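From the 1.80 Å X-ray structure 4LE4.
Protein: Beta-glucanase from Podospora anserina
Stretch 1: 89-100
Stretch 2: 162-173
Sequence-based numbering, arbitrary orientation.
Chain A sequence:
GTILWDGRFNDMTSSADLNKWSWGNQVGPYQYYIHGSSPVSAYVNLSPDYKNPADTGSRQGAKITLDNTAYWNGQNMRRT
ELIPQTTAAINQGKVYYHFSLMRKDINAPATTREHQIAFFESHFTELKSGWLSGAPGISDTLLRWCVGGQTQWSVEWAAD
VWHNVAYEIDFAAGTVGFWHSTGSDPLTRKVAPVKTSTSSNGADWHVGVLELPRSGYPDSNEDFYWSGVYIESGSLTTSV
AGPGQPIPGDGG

Stretch 1 89-100: AINQGKVYYHFS
Stretch 2, residues 162-173: WHNVAYEIDFAA

Residues 94-100 and 163-170 form neighbouring antiparallel β-strands, their axes 4.3 Å apart at closest approach and their directions 163° apart. Lys94 pairs with Asp170, Tyr96 with Glu168, His98 with Ala166 and Ser100 with Asn164 at non-hydrogen-bonded positions (CA-CA 4.1-4.7 Å); Val95-Ile169, Tyr97-Tyr167 and Phe99-Val165 are the hydrogen-bonded pairs (CA-CA 5.0-5.5 Å). Each of these three pairs is joined by two reciprocal hydrogen bonds: Val95 N to Ile169 O, 2.8 Å, and Ile169 N to Val95 O, 2.9 Å; Tyr97 N to Tyr167 O, 2.9 Å, and Tyr167 N to Tyr97 O, 2.8 Å; Phe99 N to Val165 O, 3.1 Å, and Val165 N to Phe99 O, 2.8 Å. Phe171 N extends the ladder to Gly93 O (2.7 Å), where Gly93 adopts phi/psi 70/-150, a positive phi that favours glycine.

The face carrying Val95, Tyr97, Phe99, Val165, Tyr167 and Ile169 is largely aromatic and aliphatic. Phe99 takes chi1 p (64°) with chi2 -81°, which swings its ring nearer the opposite strand. CB of Val165 lies over one ring face, 3.9 Å from the Phe99 centroid; the chi1 of Val165 is t. The Phe99 edge points at the face of Tyr167 in an offset edge-to-face pair (centroids 5.3 Å apart, planes at 68°). Tyr167 is m with chi2 -36°, and its CD2 lies 3.9 Å from Tyr97 CB. Tyr97, chi1 -81° and chi2 64°, runs back along its own stretch: its CD1 meets CD1 of Ile169 (m, t) at 3.8 Å, and its OH donates to Ile90 O (2.6 Å), tying the strand to the type I turn Ala89-Gln92. That turn covers Phe171, whose CA-to-CB bond points toward stretch 1 and whose side chain is m with chi2 -84°; Asn91 CA sits 3.6 Å from the Phe171 ring centroid, over the face, and Val95 CG2 approaches the ring edge, 4.1 Å from Phe171 CE2.

The other face is more polar. Tyr96 (m, chi2 -85°) directs CE1 to within 3.7 Å of CG of the extended Glu168 (t, t). Lys94 follows t, t, p, t, its chi3 bend helping bring NZ to Tyr96 OH, 2.6 Å away, in a hydrogen bond. Further along, His98 (m, chi2 87°) presents a ring face to the small Ala166, whose CB is 4.1 Å from the imidazole centroid. Ser100 (m) closes this face, its CB 3.9 Å from CE3 of Trp162 (m, chi2 96°). At the far end, Asp170 (t) accepts a hydrogen bond at OD1 from Ala172 N (3.0 Å), bracing the helical-like backbone of 171-173.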

ATOM      1  N   ALA A  89       6.137  -9.512  15.554  1.00 20.17           N
ATOM      2  CA  ALA A  89       6.473  -8.190  16.087  1.00 21.98           C
ATOM      3  C   ALA A  89       6.859  -7.206  14.963  1.00 22.14           C
ATOM      4  O   ALA A  89       8.003  -6.744  14.864  1.00 23.61           O
ATOM      5  CB  ALA A  89       7.631  -8.313  17.099  1.00 22.96           C
ATOM      6  N   ILE A  90       5.889  -6.885  14.119  1.00 20.25           N
ATOM      7  CA  ILE A  90       6.141  -5.988  13.007  1.00 18.33           C
ATOM      8  C   ILE A  90       6.215  -4.515  13.372  1.00 17.44           C
ATOM      9  O   ILE A  90       6.503  -3.688  12.506  1.00 17.52           O
ATOM     10  CB  ILE A  90       5.073  -6.189  11.936  1.00 16.29           C
ATOM     11  CG1 ILE A  90       3.703  -5.850  12.512  1.00 16.06           C
ATOM     12  CG2 ILE A  90       5.091  -7.655  11.458  1.00 17.68           C
ATOM     13  CD1 ILE A  90       2.638  -5.694  11.427  1.00 11.28           C
ATOM     14  N   ASN A  91       5.973  -4.180  14.642  1.00 17.60           N
ATOM     15  CA  ASN A  91       6.020  -2.788  15.094  1.00 15.74           C
ATOM     16  C   ASN A  91       7.036  -2.550  16.200  1.00 17.48           C
ATOM     17  O   ASN A  91       6.875  -1.646  17.028  1.00 17.00           O
ATOM     18  CB  ASN A  91       4.643  -2.325  15.574  1.00 18.28           C
ATOM     19  CG  ASN A  91       4.170  -3.066  16.823  1.00 20.94           C
ATOM     20  OD1 ASN A  91       4.460  -4.252  17.012  1.00 19.34           O
ATOM     21  ND2 ASN A  91       3.421  -2.366  17.671  1.00 22.48           N
ATOM     22  N   GLN A  92       8.090  -3.350  16.202  1.00 15.50           N
ATOM     23  CA  GLN A  92       9.137  -3.211  17.198  1.00 18.05           C
ATOM     24  C   GLN A  92      10.506  -3.309  16.534  1.00 18.18           C
ATOM     25  O   GLN A  92      10.736  -4.148  15.651  1.00 19.89           O
ATOM     26  CB  GLN A  92       9.023  -4.309  18.253  1.00 17.46           C
ATOM     27  CG  GLN A  92       7.714  -4.344  19.009  1.00 19.69           C
ATOM     28  CD  GLN A  92       7.437  -3.086  19.846  1.00 22.34           C
ATOM     29  OE1 GLN A  92       8.353  -2.371  20.259  1.00 22.57           O
ATOM     30  NE2 GLN A  92       6.155  -2.829  20.113  1.00 24.45           N
ATOM     31  N   GLY A  93      11.422  -2.460  16.967  1.00 18.81           N
ATOM     32  CA  GLY A  93      12.748  -2.485  16.391  1.00 18.44           C
ATOM     33  C   GLY A  93      12.798  -1.987  14.961  1.00 18.87           C
ATOM     34  O   GLY A  93      12.009  -1.119  14.552  1.00 17.13           O
ATOM     35  N   LYS A  94      13.743  -2.528  14.202  1.00 17.62           N
ATOM     36  CA  LYS A  94      13.888  -2.126  12.812  1.00 19.20           C
ATOM     37  C   LYS A  94      13.187  -3.151  11.953  1.00 17.69           C
ATOM     38  O   LYS A  94      13.496  -4.351  11.990  1.00 16.96           O
ATOM     39  CB  LYS A  94      15.370  -2.012  12.422  1.00 23.32           C
ATOM     40  CG  LYS A  94      15.620  -1.164  11.157  1.00 26.84           C
ATOM     41  CD  LYS A  94      16.955  -1.545  10.504  1.00 32.36           C
ATOM     42  CE  LYS A  94      16.935  -3.051  10.169  1.00 35.93           C
ATOM     43  NZ  LYS A  94      18.166  -3.619   9.537  1.00 37.31           N
ATOM     44  N   VAL A  95      12.241  -2.659  11.158  1.00 15.67           N
ATOM     45  CA  VAL A  95      11.412  -3.509  10.303  1.00 15.34           C
ATOM     46  C   VAL A  95      11.290  -2.857   8.930  1.00 14.17           C
ATOM     47  O   VAL A  95      11.271  -1.632   8.840  1.00 12.26           O
ATOM     48  CB  VAL A  95       9.990  -3.611  10.898  1.00 16.46           C
ATOM     49  CG1 VAL A  95       9.165  -4.604  10.112  1.00 18.23           C
ATOM     50  CG2 VAL A  95      10.071  -3.999  12.372  1.00 18.29           C
ATOM     51  N   TYR A  96      11.228  -3.661   7.868  1.00 13.11           N
ATOM     52  CA  TYR A  96      11.082  -3.121   6.514  1.00 11.74           C
ATOM     53  C   TYR A  96       9.708  -3.486   5.982  1.00 11.10           C
ATOM     54  O   TYR A  96       9.343  -4.665   5.958  1.00 12.37           O
ATOM     55  CB  TYR A  96      12.126  -3.719   5.582  1.00 13.28           C
ATOM     56  CG  TYR A  96      13.537  -3.415   6.010  1.00 16.13           C
ATOM     57  CD1 TYR A  96      14.158  -2.218   5.640  1.00 16.76           C
ATOM     58  CD2 TYR A  96      14.248  -4.323   6.771  1.00 17.95           C
ATOM     59  CE1 TYR A  96      15.480  -1.948   6.027  1.00 20.16           C
ATOM     60  CE2 TYR A  96      15.550  -4.062   7.168  1.00 20.85           C
ATOM     61  CZ  TYR A  96      16.156  -2.883   6.794  1.00 20.74           C
ATOM     62  OH  TYR A  96      17.450  -2.648   7.211  1.00 28.08           O
ATOM     63  N   TYR A  97       8.954  -2.483   5.537  1.00  8.72           N
ATOM     64  CA  TYR A  97       7.603  -2.711   5.028  1.00  9.82           C
ATOM     65  C   TYR A  97       7.618  -2.584   3.512  1.00  9.89           C
ATOM     66  O   TYR A  97       7.815  -1.498   2.983  1.00 10.09           O
ATOM     67  CB  TYR A  97       6.643  -1.677   5.598  1.00  9.06           C
ATOM     68  CG  TYR A  97       6.156  -1.982   6.977  1.00  8.08           C
ATOM     69  CD1 TYR A  97       7.044  -2.024   8.050  1.00  9.12           C
ATOM     70  CD2 TYR A  97       4.800  -2.206   7.220  1.00  6.90           C
ATOM     71  CE1 TYR A  97       6.575  -2.279   9.340  1.00 10.01           C
ATOM     72  CE2 TYR A  97       4.325  -2.463   8.499  1.00  7.61           C
ATOM     73  CZ  TYR A  97       5.221  -2.493   9.557  1.00  9.46           C
ATOM     74  OH  TYR A  97       4.735  -2.689  10.842  1.00 10.27           O
ATOM     75  N   HIS A  98       7.402  -3.693   2.821  1.00  9.28           N
ATOM     76  CA  HIS A  98       7.440  -3.714   1.359  1.00  9.41           C
ATOM     77  C   HIS A  98       6.080  -3.685   0.664  1.00  7.89           C
ATOM     78  O   HIS A  98       5.078  -4.175   1.178  1.00  9.24           O
ATOM     79  CB  HIS A  98       8.069  -5.018   0.842  1.00  9.04           C
ATOM     80  CG  HIS A  98       9.543  -5.157   1.046  1.00  9.84           C
ATOM     81  ND1 HIS A  98      10.098  -5.662   2.206  1.00 13.26           N
ATOM     82  CD2 HIS A  98      10.576  -4.942   0.197  1.00  8.30           C
ATOM     83  CE1 HIS A  98      11.411  -5.744   2.063  1.00 10.74           C
ATOM     84  NE2 HIS A  98      11.724  -5.317   0.851  1.00 15.92           N
ATOM     85  N   PHE A  99       6.076  -3.130  -0.540  1.00  9.26           N
ATOM     86  CA  PHE A  99       4.893  -3.148  -1.411  1.00  9.08           C
ATOM     87  C   PHE A  99       5.235  -2.571  -2.764  1.00  7.98           C
ATOM     88  O   PHE A  99       6.154  -1.772  -2.887  1.00  6.87           O
ATOM     89  CB  PHE A  99       3.657  -2.446  -0.825  1.00  7.50           C
ATOM     90  CG  PHE A  99       3.824  -0.950  -0.596  1.00  9.57           C
ATOM     91  CD1 PHE A  99       4.482  -0.497   0.530  1.00  8.11           C
ATOM     92  CD2 PHE A  99       3.318  -0.008  -1.520  1.00  7.22           C
ATOM     93  CE1 PHE A  99       4.658   0.868   0.765  1.00  7.98           C
ATOM     94  CE2 PHE A  99       3.493   1.397  -1.283  1.00  9.65           C
ATOM     95  CZ  PHE A  99       4.162   1.816  -0.140  1.00  5.83           C
ATOM     96  N   SER A 100       4.513  -3.013  -3.793  1.00  6.92           N
ATOM     97  CA  SER A 100       4.724  -2.499  -5.132  1.00  4.69           C
ATOM     98  C   SER A 100       3.327  -1.989  -5.535  1.00  3.51           C
ATOM     99  O   SER A 100       2.322  -2.588  -5.197  1.00  6.39           O
ATOM    100  CB  SER A 100       5.243  -3.596  -6.070  1.00  6.60           C
ATOM    101  OG  SER A 100       6.522  -4.082  -5.630  1.00  8.92           O
ATOM    102  N   TRP A 162       5.544   0.325 -12.418  1.00  9.72           N
ATOM    103  CA  TRP A 162       5.482  -0.288 -11.106  1.00  8.92           C
ATOM    104  C   TRP A 162       6.453   0.395 -10.163  1.00  7.77           C
ATOM    105  O   TRP A 162       7.611   0.547 -10.491  1.00  9.76           O
ATOM    106  CB  TRP A 162       5.837  -1.776 -11.196  1.00  9.38           C
ATOM    107  CG  TRP A 162       4.670  -2.588 -11.596  1.00  9.96           C
ATOM    108  CD1 TRP A 162       4.344  -3.012 -12.878  1.00  9.05           C
ATOM    109  CD2 TRP A 162       3.599  -2.999 -10.749  1.00  8.63           C
ATOM    110  NE1 TRP A 162       3.133  -3.653 -12.855  1.00  8.44           N
ATOM    111  CE2 TRP A 162       2.651  -3.667 -11.569  1.00  7.95           C
ATOM    112  CE3 TRP A 162       3.337  -2.864  -9.367  1.00  8.75           C
ATOM    113  CZ2 TRP A 162       1.471  -4.208 -11.062  1.00  6.84           C
ATOM    114  CZ3 TRP A 162       2.140  -3.402  -8.851  1.00  7.49           C
ATOM    115  CH2 TRP A 162       1.223  -4.072  -9.707  1.00  9.16           C
ATOM    116  N   HIS A 163       5.946   0.854  -9.018  1.00  9.55           N
ATOM    117  CA  HIS A 163       6.764   1.487  -8.001  1.00 10.67           C
ATOM    118  C   HIS A 163       6.922   0.524  -6.861  1.00  6.71           C
ATOM    119  O   HIS A 163       5.944   0.155  -6.209  1.00  9.57           O
ATOM    120  CB  HIS A 163       6.086   2.762  -7.479  1.00  9.91           C
ATOM    121  CG  HIS A 163       6.133   3.888  -8.457  1.00 10.95           C
ATOM    122  ND1 HIS A 163       7.148   4.820  -8.463  1.00 10.56           N
ATOM    123  CD2 HIS A 163       5.325   4.198  -9.498  1.00 10.45           C
ATOM    124  CE1 HIS A 163       6.965   5.659  -9.471  1.00 13.50           C
ATOM    125  NE2 HIS A 163       5.865   5.302 -10.117  1.00 10.23           N
ATOM    126  N   ASN A 164       8.161   0.128  -6.607  1.00  8.07           N
ATOM    127  CA  ASN A 164       8.454  -0.812  -5.522  1.00  6.48           C
ATOM    128  C   ASN A 164       8.987   0.028  -4.361  1.00  6.21           C
ATOM    129  O   ASN A 164       9.887   0.819  -4.546  1.00  7.19           O
ATOM    130  CB  ASN A 164       9.531  -1.792  -6.003  1.00  7.02           C
ATOM    131  CG  ASN A 164       9.239  -2.323  -7.418  1.00  9.15           C
ATOM    132  OD1 ASN A 164       9.989  -2.069  -8.388  1.00 11.50           O
ATOM    133  ND2 ASN A 164       8.147  -3.023  -7.539  1.00  6.03           N
ATOM    134  N   VAL A 165       8.438  -0.173  -3.176  1.00  6.00           N
ATOM    135  CA  VAL A 165       8.795   0.625  -2.003  1.00  7.84           C
ATOM    136  C   VAL A 165       9.098  -0.250  -0.779  1.00  9.77           C
ATOM    137  O   VAL A 165       8.591  -1.376  -0.659  1.00  8.83           O
ATOM    138  CB  VAL A 165       7.573   1.498  -1.576  1.00  9.78           C
ATOM    139  CG1 VAL A 165       7.845   2.238  -0.237  1.00 13.09           C
ATOM    140  CG2 VAL A 165       7.201   2.476  -2.693  1.00  9.81           C
ATOM    141  N   ALA A 166       9.998   0.235   0.072  1.00  8.11           N
ATOM    142  CA  ALA A 166      10.183  -0.396   1.354  1.00  9.19           C
ATOM    143  C   ALA A 166      10.323   0.753   2.352  1.00  7.59           C
ATOM    144  O   ALA A 166      11.171   1.634   2.163  1.00  8.87           O
ATOM    145  CB  ALA A 166      11.421  -1.292   1.402  1.00 10.58           C
ATOM    146  N   TYR A 167       9.451   0.789   3.367  1.00  7.76           N
ATOM    147  CA  TYR A 167       9.596   1.801   4.429  1.00  7.29           C
ATOM    148  C   TYR A 167      10.595   1.144   5.399  1.00  8.53           C
ATOM    149  O   TYR A 167      10.355   0.030   5.820  1.00 10.27           O
ATOM    150  CB  TYR A 167       8.325   1.978   5.244  1.00  7.52           C
ATOM    151  CG  TYR A 167       7.108   2.449   4.512  1.00  7.59           C
ATOM    152  CD1 TYR A 167       7.209   3.361   3.472  1.00  7.50           C
ATOM    153  CD2 TYR A 167       5.835   2.036   4.923  1.00  9.06           C
ATOM    154  CE1 TYR A 167       6.059   3.866   2.852  1.00  9.47           C
ATOM    155  CE2 TYR A 167       4.677   2.527   4.314  1.00  8.02           C
ATOM    156  CZ  TYR A 167       4.797   3.448   3.275  1.00  9.28           C
ATOM    157  OH  TYR A 167       3.655   3.962   2.663  1.00  8.32           O
ATOM    158  N   GLU A 168      11.695   1.817   5.711  1.00 10.58           N
ATOM    159  CA  GLU A 168      12.691   1.305   6.669  1.00 10.85           C
ATOM    160  C   GLU A 168      12.274   1.967   7.981  1.00 10.76           C
ATOM    161  O   GLU A 168      12.526   3.155   8.203  1.00  9.93           O
ATOM    162  CB  GLU A 168      14.094   1.771   6.264  1.00 11.23           C
ATOM    163  CG  GLU A 168      15.146   1.467   7.354  1.00 14.73           C
ATOM    164  CD  GLU A 168      16.580   1.755   6.951  1.00 18.15           C
ATOM    165  OE1 GLU A 168      16.820   2.399   5.912  1.00 19.33           O
ATOM    166  OE2 GLU A 168      17.487   1.331   7.705  1.00 23.75           O
ATOM    167  N   ILE A 169      11.609   1.218   8.849  1.00 11.34           N
ATOM    168  CA  ILE A 169      11.124   1.833  10.059  1.00 11.04           C
ATOM    169  C   ILE A 169      11.890   1.343  11.294  1.00 12.17           C
ATOM    170  O   ILE A 169      12.046   0.143  11.482  1.00 14.51           O
ATOM    171  CB  ILE A 169       9.620   1.521  10.245  1.00 10.49           C
ATOM    172  CG1 ILE A 169       8.860   1.855   8.938  1.00 10.98           C
ATOM    173  CG2 ILE A 169       9.054   2.322  11.446  1.00 12.23           C
ATOM    174  CD1 ILE A 169       7.371   1.667   9.009  1.00  9.95           C
ATOM    175  N   ASP A 170      12.370   2.276  12.103  1.00 12.79           N
ATOM    176  CA  ASP A 170      13.026   1.903  13.356  1.00 16.09           C
ATOM    177  C   ASP A 170      12.052   2.372  14.416  1.00 15.14           C
ATOM    178  O   ASP A 170      12.025   3.561  14.749  1.00 15.62           O
ATOM    179  CB  ASP A 170      14.363   2.627  13.545  1.00 17.44           C
ATOM    180  CG  ASP A 170      15.149   2.079  14.744  1.00 21.36           C
ATOM    181  OD1 ASP A 170      14.512   1.528  15.672  1.00 21.32           O
ATOM    182  OD2 ASP A 170      16.394   2.200  14.752  1.00 21.43           O
ATOM    183  N   PHE A 171      11.243   1.458  14.944  1.00 15.03           N
ATOM    184  CA  PHE A 171      10.252   1.829  15.948  1.00 14.83           C
ATOM    185  C   PHE A 171      10.861   2.204  17.308  1.00 18.17           C
ATOM    186  O   PHE A 171      10.194   2.786  18.150  1.00 17.92           O
ATOM    187  CB  PHE A 171       9.254   0.696  16.124  1.00 16.30           C
ATOM    188  CG  PHE A 171       8.352   0.493  14.942  1.00 14.82           C
ATOM    189  CD1 PHE A 171       7.188   1.253  14.801  1.00 15.87           C
ATOM    190  CD2 PHE A 171       8.650  -0.466  13.981  1.00 13.23           C
ATOM    191  CE1 PHE A 171       6.324   1.062  13.709  1.00 15.04           C
ATOM    192  CE2 PHE A 171       7.801  -0.675  12.887  1.00 15.81           C
ATOM    193  CZ  PHE A 171       6.623   0.101  12.751  1.00 13.86           C
ATOM    194  N   ALA A 172      12.129   1.873  17.509  1.00 18.97           N
ATOM    195  CA  ALA A 172      12.781   2.202  18.776  1.00 21.03           C
ATOM    196  C   ALA A 172      13.300   3.631  18.729  1.00 21.39           C
ATOM    197  O   ALA A 172      13.111   4.398  19.670  1.00 25.26           O
ATOM    198  CB  ALA A 172      13.914   1.229  19.048  1.00 20.63           C
ATOM    199  N   ALA A 173      13.929   3.998  17.623  1.00 21.35           N
ATOM    200  CA  ALA A 173      14.461   5.336  17.443  1.00 20.26           C
ATOM    201  C   ALA A 173      13.399   6.328  16.967  1.00 20.39           C
ATOM    202  O   ALA A 173      13.570   7.542  17.098  1.00 18.54           O
ATOM    203  CB  ALA A 173      15.573   5.296  16.430  1.00 22.10           C
TER